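Local structure of methyltransferase domain-containing protein (Serratia marcescens, 7CLU) at residues D37-I43 / R70-L76; D128-F132 / V297-G301; Y164-H169 / G269-A273. The protein is an S-adenosylmethionine-dependent O-methyltransferase of the prodigiosin synthetic pathway that recognises its substrate by induced fit. All blocks are in the same frame, centred on the assembly; numbering follows the deposited sequence.

In the fold
Contact 1 belongs to the N-terminal dimerisation region, while contacts 2 and 3 both fall in the methyltransferase part; the centres of contacts 1 and 3 are about 53 Å apart, on opposite sides of the chain's centre. No structural element is shared, although strand 270-275 of contact 3 is followed in the chain by helix 286-298 of contact 2. All three are partly buried. Contact 1, the most peripheral, joins a hairpin to the chain before a helix by one bridge and a multiply bound carboxylate. Contact 2, nearest the chain's centre, rests on one indole face and a carboxylate at a helix start. Contact 3 fastens a loop to the large sheet through a phenol and an arginine.

Contact 1. Residues D37-I43 / R70-L76; sequences DADAAHI and RDGLYHL
Asp37 faces the 70-76 hairpin with its carboxylate, and its two oxygens have different partners. Its CG sits beside the backbone N (chi1 -64°), which brings the carboxylate to His75 and Arg70. OD1 of Asp37 takes the ND1-H of His75 at 2.8 Å, on its syn side and with the oxygen lying in the imidazole plane; the N-H...O angle of 156° marks a fairly straight bond. OD2 of Asp37 receives NH2 of Arg70 at 3.2 Å from the anti side, tilted well out of the carboxylate plane. This salt bridge is not two-pronged, because the weak bond from Arg70 NE goes to the same OD2; carboxylate and guanidinium planes stand 53° apart. A water that can donate to Asp37 OD1 accepts from the backbone N of Leu76, giving that amide a partner.

Ala38 and Tyr74 form a single antiparallel bridge, a hydrogen-bonded pair, with Ala38 N to Tyr74 O at 3.1 Å and Tyr74 N to Ala38 O at 2.6 Å. Where the chain turns into helix 40-47, a second water accepts from Ala40 N and donates to Gly72 O at 2.8 Å, bridging the helix start to the type I' turn of residues 70-73. Asp39 is the N-cap: its OD1 accepts both His42 N and, at 2.6 Å, His42 ND1. Beside these polar groups the ring of Tyr74 lies edge-on to Ala38 O, while CD1 of Ile43 reaches CB of Tyr74 at 3.9 Å.

The hairpin is thus tied to the segment before helix 40-47 in the manner of a wing, consistent with the helix-turn-helix clan of the region. The Asp37 carboxylate would probably polarise the His75 ND1-H; any shift toward protonation would be tempered by Arg70.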
ATOM      1  N   ASP A  37      23.051   0.103  18.384  1.00 35.22           N
ATOM      2  CA  ASP A  37      23.116   0.287  16.944  1.00 33.78           C
ATOM      3  C   ASP A  37      23.949  -0.832  16.313  1.00 36.53           C
ATOM      4  O   ASP A  37      24.770  -1.467  16.981  1.00 40.88           O
ATOM      5  CB  ASP A  37      23.718   1.650  16.620  1.00 32.74           C
ATOM      6  CG  ASP A  37      22.866   2.790  17.103  1.00 33.71           C
ATOM      7  OD1 ASP A  37      21.770   2.524  17.651  1.00 32.12           O
ATOM      8  OD2 ASP A  37      23.291   3.963  16.935  1.00 31.73           O
ATOM      9  N   ALA A  38      23.733  -1.075  15.016  1.00 29.26           N
ATOM     10  CA  ALA A  38      24.406  -2.190  14.357  1.00 33.68           C
ATOM     11  C   ALA A  38      24.386  -2.027  12.843  1.00 29.99           C
ATOM     12  O   ALA A  38      23.465  -1.435  12.277  1.00 29.62           O
ATOM     13  CB  ALA A  38      23.765  -3.530  14.733  1.00 34.78           C
ATOM     14  N   ASP A  39      25.401  -2.590  12.189  1.00 31.35           N
ATOM     15  CA  ASP A  39      25.471  -2.542  10.738  1.00 31.33           C
ATOM     16  C   ASP A  39      24.651  -3.675  10.131  1.00 28.25           C
ATOM     17  O   ASP A  39      24.173  -4.576  10.827  1.00 30.35           O
ATOM     18  CB  ASP A  39      26.921  -2.596  10.254  1.00 31.64           C
ATOM     19  CG  ASP A  39      27.608  -3.940  10.532  1.00 35.78           C
ATOM     20  OD1 ASP A  39      26.948  -4.938  10.896  1.00 31.53           O
ATOM     21  OD2 ASP A  39      28.850  -3.997  10.379  1.00 39.93           O
ATOM     22  N   ALA A  40      24.513  -3.632   8.807  1.00 29.44           N
ATOM     23  CA  ALA A  40      23.614  -4.565   8.126  1.00 26.12           C
ATOM     24  C   ALA A  40      24.031  -6.015   8.339  1.00 29.37           C
ATOM     25  O   ALA A  40      23.176  -6.894   8.506  1.00 32.89           O
ATOM     26  CB  ALA A  40      23.554  -4.238   6.639  1.00 27.46           C
ATOM     27  N   ALA A  41      25.338  -6.293   8.346  1.00 28.67           N
ATOM     28  CA  ALA A  41      25.783  -7.682   8.399  1.00 30.94           C
ATOM     29  C   ALA A  41      25.432  -8.324   9.735  1.00 33.26           C
ATOM     30  O   ALA A  41      25.069  -9.505   9.784  1.00 37.33           O
ATOM     31  CB  ALA A  41      27.288  -7.772   8.123  1.00 31.89           C
ATOM     32  N   HIS A  42      25.502  -7.553  10.825  1.00 34.33           N
ATOM     33  CA  HIS A  42      25.205  -8.086  12.150  1.00 36.37           C
ATOM     34  C   HIS A  42      23.708  -8.148  12.426  1.00 38.53           C
ATOM     35  O   HIS A  42      23.244  -9.064  13.123  1.00 34.11           O
ATOM     36  CB  HIS A  42      25.912  -7.245  13.214  1.00 40.71           C
ATOM     37  CG  HIS A  42      27.400  -7.413  13.206  1.00 46.31           C
ATOM     38  ND1 HIS A  42      28.221  -6.738  12.326  1.00 43.44           N
ATOM     39  CD2 HIS A  42      28.212  -8.202  13.950  1.00 47.59           C
ATOM     40  CE1 HIS A  42      29.475  -7.094  12.537  1.00 44.23           C
ATOM     41  NE2 HIS A  42      29.497  -7.981  13.516  1.00 51.79           N
ATOM     42  N   ILE A  43      22.940  -7.192  11.907  1.00 35.11           N
ATOM     43  CA  ILE A  43      21.488  -7.346  11.938  1.00 36.51           C
ATOM     44  C   ILE A  43      21.086  -8.618  11.201  1.00 34.01           C
ATOM     45  O   ILE A  43      20.272  -9.408  11.693  1.00 38.97           O
ATOM     46  CB  ILE A  43      20.795  -6.103  11.347  1.00 31.79           C
ATOM     47  CG1 ILE A  43      21.141  -4.858  12.145  1.00 31.11           C
ATOM     48  CG2 ILE A  43      19.270  -6.315  11.261  1.00 29.12           C
ATOM     49  CD1 ILE A  43      20.654  -3.586  11.507  1.00 29.15           C
ATOM     50  N   ARG A  70      24.198   6.028  10.753  1.00 29.39           N
ATOM     51  CA  ARG A  70      25.376   6.881  10.868  1.00 32.39           C
ATOM     52  C   ARG A  70      26.598   5.995  10.743  1.00 31.52           C
ATOM     53  O   ARG A  70      26.739   5.023  11.494  1.00 29.83           O
ATOM     54  CB  ARG A  70      25.396   7.678  12.183  1.00 36.26           C
ATOM     55  CG  ARG A  70      25.001   6.883  13.418  1.00 35.31           C
ATOM     56  CD  ARG A  70      25.441   7.526  14.740  1.00 37.04           C
ATOM     57  NE  ARG A  70      25.373   6.515  15.793  1.00 42.15           N
ATOM     58  CZ  ARG A  70      26.430   5.942  16.364  1.00 42.39           C
ATOM     59  NH1 ARG A  70      27.656   6.304  16.020  1.00 34.24           N
ATOM     60  NH2 ARG A  70      26.257   5.008  17.298  1.00 43.39           N
ATOM     61  N   ASP A  71      27.454   6.308   9.767  1.00 32.93           N
ATOM     62  CA  ASP A  71      28.718   5.596   9.564  1.00 35.61           C
ATOM     63  C   ASP A  71      28.492   4.094   9.433  1.00 31.95           C
ATOM     64  O   ASP A  71      29.261   3.287   9.952  1.00 36.67           O
ATOM     65  CB  ASP A  71      29.724   5.882  10.693  1.00 36.22           C
ATOM     66  CG  ASP A  71      29.748   7.336  11.110  1.00 35.52           C
ATOM     67  OD1 ASP A  71      29.830   8.223  10.228  1.00 28.48           O
ATOM     68  OD2 ASP A  71      29.676   7.599  12.335  1.00 39.65           O
ATOM     69  N   GLY A  72      27.418   3.708   8.745  1.00 32.92           N
ATOM     70  CA  GLY A  72      27.145   2.307   8.507  1.00 30.53           C
ATOM     71  C   GLY A  72      26.348   1.598   9.588  1.00 28.68           C
ATOM     72  O   GLY A  72      25.892   0.473   9.353  1.00 31.63           O
ATOM     73  N   LEU A  73      26.150   2.219  10.747  1.00 30.00           N
ATOM     74  CA  LEU A  73      25.389   1.621  11.840  1.00 31.12           C
ATOM     75  C   LEU A  73      23.942   2.081  11.776  1.00 27.75           C
ATOM     76  O   LEU A  73      23.675   3.283  11.684  1.00 30.35           O
ATOM     77  CB  LEU A  73      25.974   2.013  13.196  1.00 29.75           C
ATOM     78  CG  LEU A  73      27.393   1.594  13.541  1.00 28.92           C
ATOM     79  CD1 LEU A  73      27.926   2.456  14.698  1.00 29.07           C
ATOM     80  CD2 LEU A  73      27.416   0.130  13.905  1.00 36.60           C
ATOM     81  N   TYR A  74      23.016   1.131  11.840  1.00 25.68           N
ATOM     82  CA  TYR A  74      21.600   1.457  11.865  1.00 27.26           C
ATOM     83  C   TYR A  74      21.172   1.728  13.297  1.00 25.57           C
ATOM     84  O   TYR A  74      21.637   1.073  14.234  1.00 27.67           O
ATOM     85  CB  TYR A  74      20.767   0.326  11.241  1.00 24.75           C
ATOM     86  CG  TYR A  74      20.987   0.280   9.748  1.00 24.21           C
ATOM     87  CD1 TYR A  74      20.219   1.066   8.896  1.00 23.04           C
ATOM     88  CD2 TYR A  74      22.006  -0.486   9.196  1.00 26.01           C
ATOM     89  CE1 TYR A  74      20.446   1.075   7.539  1.00 22.55           C
ATOM     90  CE2 TYR A  74      22.232  -0.496   7.828  1.00 25.93           C
ATOM     91  CZ  TYR A  74      21.449   0.300   7.011  1.00 20.31           C
ATOM     92  OH  TYR A  74      21.649   0.309   5.655  1.00 27.44           O
ATOM     93  N   HIS A  75      20.301   2.717  13.461  1.00 24.91           N
ATOM     94  CA  HIS A  75      19.851   3.151  14.770  1.00 29.82           C
ATOM     95  C   HIS A  75      18.332   3.254  14.782  1.00 28.48           C
ATOM     96  O   HIS A  75      17.738   3.880  13.896  1.00 24.98           O
ATOM     97  CB  HIS A  75      20.494   4.498  15.146  1.00 27.36           C
ATOM     98  CG  HIS A  75      19.836   5.170  16.306  1.00 27.53           C
ATOM     99  ND1 HIS A  75      19.993   4.731  17.602  1.00 26.93           N
ATOM    100  CD2 HIS A  75      19.020   6.249  16.364  1.00 26.84           C
ATOM    101  CE1 HIS A  75      19.283   5.498  18.411  1.00 29.80           C
ATOM    102  NE2 HIS A  75      18.694   6.435  17.687  1.00 30.23           N
ATOM    103  N   LEU A  76      17.712   2.647  15.788  1.00 26.28           N
ATOM    104  CA  LEU A  76      16.272   2.796  15.993  1.00 30.12           C
ATOM    105  C   LEU A  76      15.955   4.124  16.674  1.00 29.37           C
ATOM    106  O   LEU A  76      16.366   4.335  17.822  1.00 31.34           O
ATOM    107  CB  LEU A  76      15.737   1.643  16.826  1.00 28.89           C
ATOM    108  CG  LEU A  76      14.247   1.706  17.137  1.00 30.74           C
ATOM    109  CD1 LEU A  76      13.427   1.604  15.841  1.00 29.93           C
ATOM    110  CD2 LEU A  76      13.857   0.586  18.101  1.00 37.96           C
TER
HETATM  111  O   HOH W   1      19.260   1.332  17.801  1.00 31.06           O
HETATM  112  O   HOH W   2      25.654  -1.422   7.299  1.00 28.93           O

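Contact 2. Residues D128-F132 / V297-G301; sequences DRSWF and VSTDG
Trp131 lays one face of its indole against the chain leaving helix 286-298, and its own backbone amide is held by Asp300. The ring is met by two groups on that face. Over the five-membered ring sits Thr299, with CB 3.9 Å from the ring centroid and only 13° off its normal, a CH-pi contact; CG2 of Thr299 lies beside it, 3.7 Å from NE1 of Trp131. Above the CE3-CZ3 rim on the same face, Ser298 O is 3.4 Å from Trp131 CE3. With CG opposite the backbone N (chi1 -171°), Trp131 carries its indole against this departing chain.

Asp300 works at the other end of the residue. Its OD2 accepts the amide N-H of Trp131 at 2.9 Å, the donor standing 48° out of the carboxylate plane, and OD1 adds a weak second bond. The same OD2 of Asp300 accepts a hydrogen bond from a water, 2.7 Å away, that accepts from Phe132 N. Two amides at the start of helix 131-137 are thereby engaged, directly and through water, while Ser130 OG caps Asp133 N.

Arg121 forms a salt bridge with Asp300 OD1 and also bonds Ser298 O. The Thr299 side chain lies about 8 Å from that of His247, the predicted proton acceptor. Together, the helix start and Arg121 would probably stabilise a negatively charged Asp300, coupling two helix ends near the likely active site.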
ATOM      1  N   ASP A 128     -15.060 -20.844   1.358  1.00 42.08           N
ATOM      2  CA  ASP A 128     -16.419 -20.496   0.971  1.00 48.39           C
ATOM      3  C   ASP A 128     -17.336 -20.288   2.173  1.00 44.69           C
ATOM      4  O   ASP A 128     -18.559 -20.330   2.020  1.00 47.32           O
ATOM      5  CB  ASP A 128     -17.002 -21.554   0.030  1.00 47.17           C
ATOM      6  CG  ASP A 128     -16.753 -22.954   0.513  1.00 43.86           C
ATOM      7  OD1 ASP A 128     -16.621 -23.145   1.741  1.00 46.57           O
ATOM      8  OD2 ASP A 128     -16.686 -23.865  -0.332  1.00 48.62           O
ATOM      9  N   ARG A 129     -16.774 -20.056   3.355  1.00 41.30           N
ATOM     10  CA  ARG A 129     -17.580 -19.760   4.530  1.00 41.44           C
ATOM     11  C   ARG A 129     -17.969 -18.289   4.562  1.00 43.30           C
ATOM     12  O   ARG A 129     -17.258 -17.425   4.041  1.00 40.27           O
ATOM     13  CB  ARG A 129     -16.830 -20.098   5.812  1.00 44.56           C
ATOM     14  CG  ARG A 129     -16.428 -21.542   5.949  1.00 46.77           C
ATOM     15  CD  ARG A 129     -15.488 -21.720   7.131  1.00 40.88           C
ATOM     16  NE  ARG A 129     -14.229 -21.007   6.943  1.00 43.38           N
ATOM     17  CZ  ARG A 129     -13.318 -20.852   7.899  1.00 45.44           C
ATOM     18  NH1 ARG A 129     -13.531 -21.369   9.103  1.00 49.08           N
ATOM     19  NH2 ARG A 129     -12.197 -20.191   7.650  1.00 43.83           N
ATOM     20  N   SER A 130     -19.100 -18.007   5.208  1.00 43.23           N
ATOM     21  CA  SER A 130     -19.567 -16.638   5.349  1.00 39.47           C
ATOM     22  C   SER A 130     -18.721 -15.881   6.370  1.00 36.89           C
ATOM     23  O   SER A 130     -18.047 -16.465   7.223  1.00 38.32           O
ATOM     24  CB  SER A 130     -21.042 -16.613   5.761  1.00 38.18           C
ATOM     25  OG  SER A 130     -21.182 -16.790   7.161  1.00 39.54           O
ATOM     26  N   TRP A 131     -18.752 -14.554   6.262  1.00 39.90           N
ATOM     27  CA  TRP A 131     -18.033 -13.725   7.224  1.00 38.93           C
ATOM     28  C   TRP A 131     -18.483 -14.052   8.641  1.00 39.02           C
ATOM     29  O   TRP A 131     -17.662 -14.281   9.538  1.00 37.95           O
ATOM     30  CB  TRP A 131     -18.252 -12.243   6.910  1.00 37.39           C
ATOM     31  CG  TRP A 131     -17.387 -11.320   7.720  1.00 34.49           C
ATOM     32  CD1 TRP A 131     -17.798 -10.275   8.497  1.00 34.95           C
ATOM     33  CD2 TRP A 131     -15.959 -11.355   7.813  1.00 38.37           C
ATOM     34  NE1 TRP A 131     -16.713  -9.662   9.073  1.00 38.94           N
ATOM     35  CE2 TRP A 131     -15.573 -10.306   8.668  1.00 34.86           C
ATOM     36  CE3 TRP A 131     -14.968 -12.173   7.256  1.00 41.09           C
ATOM     37  CZ2 TRP A 131     -14.246 -10.055   8.983  1.00 36.99           C
ATOM     38  CZ3 TRP A 131     -13.643 -11.919   7.576  1.00 42.56           C
ATOM     39  CH2 TRP A 131     -13.299 -10.868   8.432  1.00 37.83           C
ATOM     40  N   PHE A 132     -19.797 -14.119   8.846  1.00 39.59           N
ATOM     41  CA  PHE A 132     -20.319 -14.501  10.150  1.00 36.59           C
ATOM     42  C   PHE A 132     -19.774 -15.852  10.601  1.00 38.18           C
ATOM     43  O   PHE A 132     -19.427 -16.020  11.775  1.00 39.00           O
ATOM     44  CB  PHE A 132     -21.837 -14.528  10.118  1.00 40.49           C
ATOM     45  CG  PHE A 132     -22.432 -14.933  11.416  1.00 41.03           C
ATOM     46  CD1 PHE A 132     -22.536 -14.016  12.446  1.00 42.91           C
ATOM     47  CD2 PHE A 132     -22.858 -16.236  11.622  1.00 41.44           C
ATOM     48  CE1 PHE A 132     -23.068 -14.382  13.656  1.00 42.38           C
ATOM     49  CE2 PHE A 132     -23.395 -16.613  12.835  1.00 45.19           C
ATOM     50  CZ  PHE A 132     -23.492 -15.681  13.853  1.00 43.46           C
ATOM     51  N   VAL A 297     -13.975  -5.876   0.236  1.00 25.87           N
ATOM     52  CA  VAL A 297     -13.183  -7.021  -0.198  1.00 26.23           C
ATOM     53  C   VAL A 297     -13.142  -8.120   0.848  1.00 29.03           C
ATOM     54  O   VAL A 297     -12.877  -9.283   0.499  1.00 29.86           O
ATOM     55  CB  VAL A 297     -11.733  -6.638  -0.555  1.00 26.21           C
ATOM     56  CG1 VAL A 297     -11.704  -5.645  -1.726  1.00 21.59           C
ATOM     57  CG2 VAL A 297     -11.007  -6.094   0.652  1.00 24.89           C
ATOM     58  N   SER A 298     -13.434  -7.798   2.108  1.00 26.42           N
ATOM     59  CA  SER A 298     -13.157  -8.699   3.221  1.00 26.46           C
ATOM     60  C   SER A 298     -14.389  -9.221   3.942  1.00 29.91           C
ATOM     61  O   SER A 298     -14.311 -10.289   4.544  1.00 28.46           O
ATOM     62  CB  SER A 298     -12.252  -8.007   4.253  1.00 25.75           C
ATOM     63  OG  SER A 298     -12.924  -6.945   4.928  1.00 28.60           O
ATOM     64  N   THR A 299     -15.500  -8.492   3.945  1.00 29.17           N
ATOM     65  CA  THR A 299     -16.683  -8.888   4.698  1.00 31.86           C
ATOM     66  C   THR A 299     -17.811  -9.215   3.727  1.00 30.23           C
ATOM     67  O   THR A 299     -17.676  -9.083   2.508  1.00 33.70           O
ATOM     68  CB  THR A 299     -17.118  -7.796   5.678  1.00 30.04           C
ATOM     69  OG1 THR A 299     -17.805  -6.759   4.966  1.00 29.05           O
ATOM     70  CG2 THR A 299     -15.906  -7.208   6.417  1.00 32.58           C
ATOM     71  N   ASP A 300     -18.949  -9.632   4.272  1.00 31.52           N
ATOM     72  CA  ASP A 300     -20.002 -10.061   3.364  1.00 35.73           C
ATOM     73  C   ASP A 300     -20.829  -8.900   2.827  1.00 36.98           C
ATOM     74  O   ASP A 300     -21.400  -9.024   1.738  1.00 41.09           O
ATOM     75  CB  ASP A 300     -20.883 -11.110   4.043  1.00 34.60           C
ATOM     76  CG  ASP A 300     -20.232 -12.478   4.041  1.00 36.63           C
ATOM     77  OD1 ASP A 300     -19.080 -12.571   3.566  1.00 37.48           O
ATOM     78  OD2 ASP A 300     -20.846 -13.458   4.508  1.00 38.28           O
ATOM     79  N   GLY A 301     -20.892  -7.778   3.539  1.00 34.87           N
ATOM     80  CA  GLY A 301     -21.596  -6.620   3.019  1.00 34.75           C
ATOM     81  C   GLY A 301     -21.311  -5.330   3.763  1.00 32.42           C
ATOM     82  O   GLY A 301     -22.049  -4.344   3.624  1.00 28.26           O
TER
HETATM   83  O   HOH W   3     -22.013 -13.442   6.957  1.00 36.49           O

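Contact 3. Residues Y164-H169 / G269-A273; sequences YDFSQH and GRFIA
Chi1 of -178° at Tyr164 sends its ring out opposite the backbone N, and the CG of Arg270 is likewise anti to its own N, so that phenol and arginine reach toward one another from opposite directions. A bend at chi3 of Arg270 (-76°) then turns the guanidinium until NH1 points at the tyrosine hydroxyl. The resulting bond from Arg270 NH1 to Tyr164 OH is 3.0 Å long and nearly straight, 166° at the hydrogen. The hydroxyl oxygen lies close to the guanidinium plane, at its edge; ring and guanidinium planes are almost perpendicular, and the two groups do not stack.

The hydroxyl has a second partner in His169 NE2. The modelled separation of Tyr164 OH and His169 NE2 is very short, so its exact length is doubtful, and the donor is left open. His169 ND1 is also hydrogen-bonded to Asp238, which would help to set the rotation of the imidazole. Arg270 NH2 donates to a water at 2.8 Å, and this water in turn donates to Gln168 OE1 at 3.1 Å, a water-mediated link from Gln168 to the arginine. The strongest polar partner of the guanidinium is Glu337 of strand 332-337, which forms a salt bridge with NE.

Next to the polar end, Ile272, two residues along the strand, brings CD1 to 3.6 Å from CE2 of Tyr164. The methyl group makes an off-centre CH-pi contact with the ring. Leu239, Leu333 and Val335 of the neighbouring strands also touch Ile272.

The arrangement joins the connection between helix 154-163 and strand 171-175 to one face of the central sheet at strand 270-275. That sheet, with strand order 3-2-1-4-5-7-6 and strand 332-337 antiparallel to its neighbours, is the Rossmann-like fold of class I S-adenosylmethionine-dependent methyltransferases.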
ATOM      1  N   TYR A 164     -19.186  13.351  26.971  1.00 33.35           N
ATOM      2  CA  TYR A 164     -20.542  12.881  27.215  1.00 35.00           C
ATOM      3  C   TYR A 164     -20.741  12.682  28.709  1.00 33.09           C
ATOM      4  O   TYR A 164     -19.872  12.137  29.394  1.00 33.38           O
ATOM      5  CB  TYR A 164     -20.835  11.583  26.466  1.00 31.26           C
ATOM      6  CG  TYR A 164     -22.255  11.076  26.659  1.00 32.31           C
ATOM      7  CD1 TYR A 164     -22.593  10.309  27.766  1.00 31.32           C
ATOM      8  CD2 TYR A 164     -23.252  11.366  25.730  1.00 31.15           C
ATOM      9  CE1 TYR A 164     -23.890   9.847  27.952  1.00 31.73           C
ATOM     10  CE2 TYR A 164     -24.556  10.896  25.899  1.00 33.49           C
ATOM     11  CZ  TYR A 164     -24.866  10.136  27.011  1.00 33.08           C
ATOM     12  OH  TYR A 164     -26.154   9.676  27.200  1.00 31.91           O
ATOM     13  N   ASP A 165     -21.875  13.183  29.203  1.00 39.29           N
ATOM     14  CA  ASP A 165     -22.206  13.149  30.652  1.00 37.15           C
ATOM     15  C   ASP A 165     -22.753  11.776  31.051  1.00 35.67           C
ATOM     16  O   ASP A 165     -23.960  11.567  30.911  1.00 33.47           O
ATOM     17  CB  ASP A 165     -23.201  14.253  31.009  1.00 43.16           C
ATOM     18  CG  ASP A 165     -23.280  14.508  32.500  1.00 39.65           C
ATOM     19  OD1 ASP A 165     -22.500  13.881  33.239  1.00 41.67           O
ATOM     20  OD2 ASP A 165     -24.115  15.325  32.906  1.00 47.58           O
ATOM     21  N   PHE A 166     -21.896  10.914  31.602  1.00 33.47           N
ATOM     22  CA  PHE A 166     -22.310   9.552  32.030  1.00 35.93           C
ATOM     23  C   PHE A 166     -23.005   9.613  33.396  1.00 34.96           C
ATOM     24  O   PHE A 166     -23.721   8.665  33.749  1.00 33.64           O
ATOM     25  CB  PHE A 166     -21.113   8.601  32.042  1.00 31.23           C
ATOM     26  CG  PHE A 166     -20.719   8.101  30.677  1.00 31.39           C
ATOM     27  CD1 PHE A 166     -21.312   6.973  30.136  1.00 27.88           C
ATOM     28  CD2 PHE A 166     -19.764   8.765  29.928  1.00 32.15           C
ATOM     29  CE1 PHE A 166     -20.954   6.519  28.879  1.00 27.86           C
ATOM     30  CE2 PHE A 166     -19.406   8.309  28.671  1.00 29.13           C
ATOM     31  CZ  PHE A 166     -20.002   7.188  28.148  1.00 28.10           C
ATOM     32  N   SER A 167     -22.842  10.732  34.108  1.00 34.77           N
ATOM     33  CA  SER A 167     -23.449  10.959  35.447  1.00 37.47           C
ATOM     34  C   SER A 167     -24.984  10.986  35.380  1.00 32.91           C
ATOM     35  O   SER A 167     -25.606  10.612  36.379  1.00 33.60           O
ATOM     36  CB  SER A 167     -22.915  12.220  36.065  1.00 34.72           C
ATOM     37  OG  SER A 167     -23.539  13.356  35.493  1.00 44.72           O
ATOM     38  N   GLN A 168     -25.533  11.337  34.213  1.00 37.27           N
ATOM     39  CA  GLN A 168     -26.999  11.449  33.973  1.00 36.72           C
ATOM     40  C   GLN A 168     -27.666  10.069  33.916  1.00 43.51           C
ATOM     41  O   GLN A 168     -28.894  10.005  34.088  1.00 49.71           O
ATOM     42  CB  GLN A 168     -27.247  12.123  32.625  1.00 42.20           C
ATOM     43  CG  GLN A 168     -27.051  13.629  32.646  1.00 43.63           C
ATOM     44  CD  GLN A 168     -27.845  14.303  31.554  1.00 49.82           C
ATOM     45  OE1 GLN A 168     -27.907  13.829  30.421  1.00 49.46           O
ATOM     46  NE2 GLN A 168     -28.471  15.413  31.898  1.00 43.48           N
ATOM     47  N   HIS A 169     -26.887   9.016  33.667  1.00 34.22           N
ATOM     48  CA  HIS A 169     -27.424   7.636  33.528  1.00 32.00           C
ATOM     49  C   HIS A 169     -27.194   6.835  34.812  1.00 30.40           C
ATOM     50  O   HIS A 169     -26.294   7.194  35.582  1.00 32.07           O
ATOM     51  CB  HIS A 169     -26.813   6.949  32.305  1.00 32.60           C
ATOM     52  CG  HIS A 169     -27.121   7.648  31.026  1.00 31.25           C
ATOM     53  ND1 HIS A 169     -28.357   7.581  30.433  1.00 28.19           N
ATOM     54  CD2 HIS A 169     -26.365   8.435  30.237  1.00 30.73           C
ATOM     55  CE1 HIS A 169     -28.352   8.291  29.330  1.00 30.35           C
ATOM     56  NE2 HIS A 169     -27.143   8.825  29.187  1.00 36.35           N
ATOM     57  N   GLY A 269     -35.103   4.348  27.380  1.00 33.83           N
ATOM     58  CA  GLY A 269     -33.668   4.164  27.370  1.00 29.64           C
ATOM     59  C   GLY A 269     -33.010   4.900  26.219  1.00 30.30           C
ATOM     60  O   GLY A 269     -33.655   5.308  25.252  1.00 31.85           O
ATOM     61  N   ARG A 270     -31.691   5.063  26.330  1.00 31.14           N
ATOM     62  CA  ARG A 270     -30.883   5.703  25.300  1.00 30.49           C
ATOM     63  C   ARG A 270     -29.915   4.694  24.688  1.00 26.26           C
ATOM     64  O   ARG A 270     -29.369   3.838  25.393  1.00 26.14           O
ATOM     65  CB  ARG A 270     -30.097   6.881  25.876  1.00 29.16           C
ATOM     66  CG  ARG A 270     -29.294   7.668  24.849  1.00 32.15           C
ATOM     67  CD  ARG A 270     -28.747   8.960  25.457  1.00 31.96           C
ATOM     68  NE  ARG A 270     -29.803   9.957  25.586  1.00 36.07           N
ATOM     69  CZ  ARG A 270     -29.683  11.121  26.218  1.00 36.53           C
ATOM     70  NH1 ARG A 270     -28.534  11.462  26.808  1.00 34.01           N
ATOM     71  NH2 ARG A 270     -30.725  11.947  26.262  1.00 38.65           N
ATOM     72  N   PHE A 271     -29.705   4.797  23.381  1.00 28.02           N
ATOM     73  CA  PHE A 271     -28.751   3.942  22.686  1.00 28.92           C
ATOM     74  C   PHE A 271     -27.798   4.811  21.879  1.00 27.13           C
ATOM     75  O   PHE A 271     -28.211   5.782  21.240  1.00 29.93           O
ATOM     76  CB  PHE A 271     -29.443   2.923  21.776  1.00 24.96           C
ATOM     77  CG  PHE A 271     -28.492   2.204  20.852  1.00 25.38           C
ATOM     78  CD1 PHE A 271     -27.603   1.261  21.345  1.00 22.10           C
ATOM     79  CD2 PHE A 271     -28.467   2.491  19.499  1.00 28.77           C
ATOM     80  CE1 PHE A 271     -26.714   0.613  20.506  1.00 22.32           C
ATOM     81  CE2 PHE A 271     -27.580   1.851  18.664  1.00 23.67           C
ATOM     82  CZ  PHE A 271     -26.702   0.914  19.175  1.00 21.06           C
ATOM     83  N   ILE A 272     -26.515   4.476  21.933  1.00 22.70           N
ATOM     84  CA  ILE A 272     -25.494   5.192  21.192  1.00 24.88           C
ATOM     85  C   ILE A 272     -24.676   4.183  20.397  1.00 21.26           C
ATOM     86  O   ILE A 272     -24.174   3.210  20.962  1.00 22.68           O
ATOM     87  CB  ILE A 272     -24.558   5.987  22.116  1.00 23.45           C
ATOM     88  CG1 ILE A 272     -25.333   6.958  23.024  1.00 26.18           C
ATOM     89  CG2 ILE A 272     -23.506   6.678  21.275  1.00 20.95           C
ATOM     90  CD1 ILE A 272     -24.416   7.822  23.948  1.00 25.71           C
ATOM     91  N   ALA A 273     -24.519   4.423  19.105  1.00 23.46           N
ATOM     92  CA  ALA A 273     -23.531   3.716  18.301  1.00 25.92           C
ATOM     93  C   ALA A 273     -22.403   4.686  17.987  1.00 21.94           C
ATOM     94  O   ALA A 273     -22.671   5.790  17.513  1.00 26.47           O
ATOM     95  CB  ALA A 273     -24.139   3.204  16.999  1.00 22.04           C
TER
HETATM   96  O   HOH W   4     -29.895  13.975  28.043  1.00 41.92           O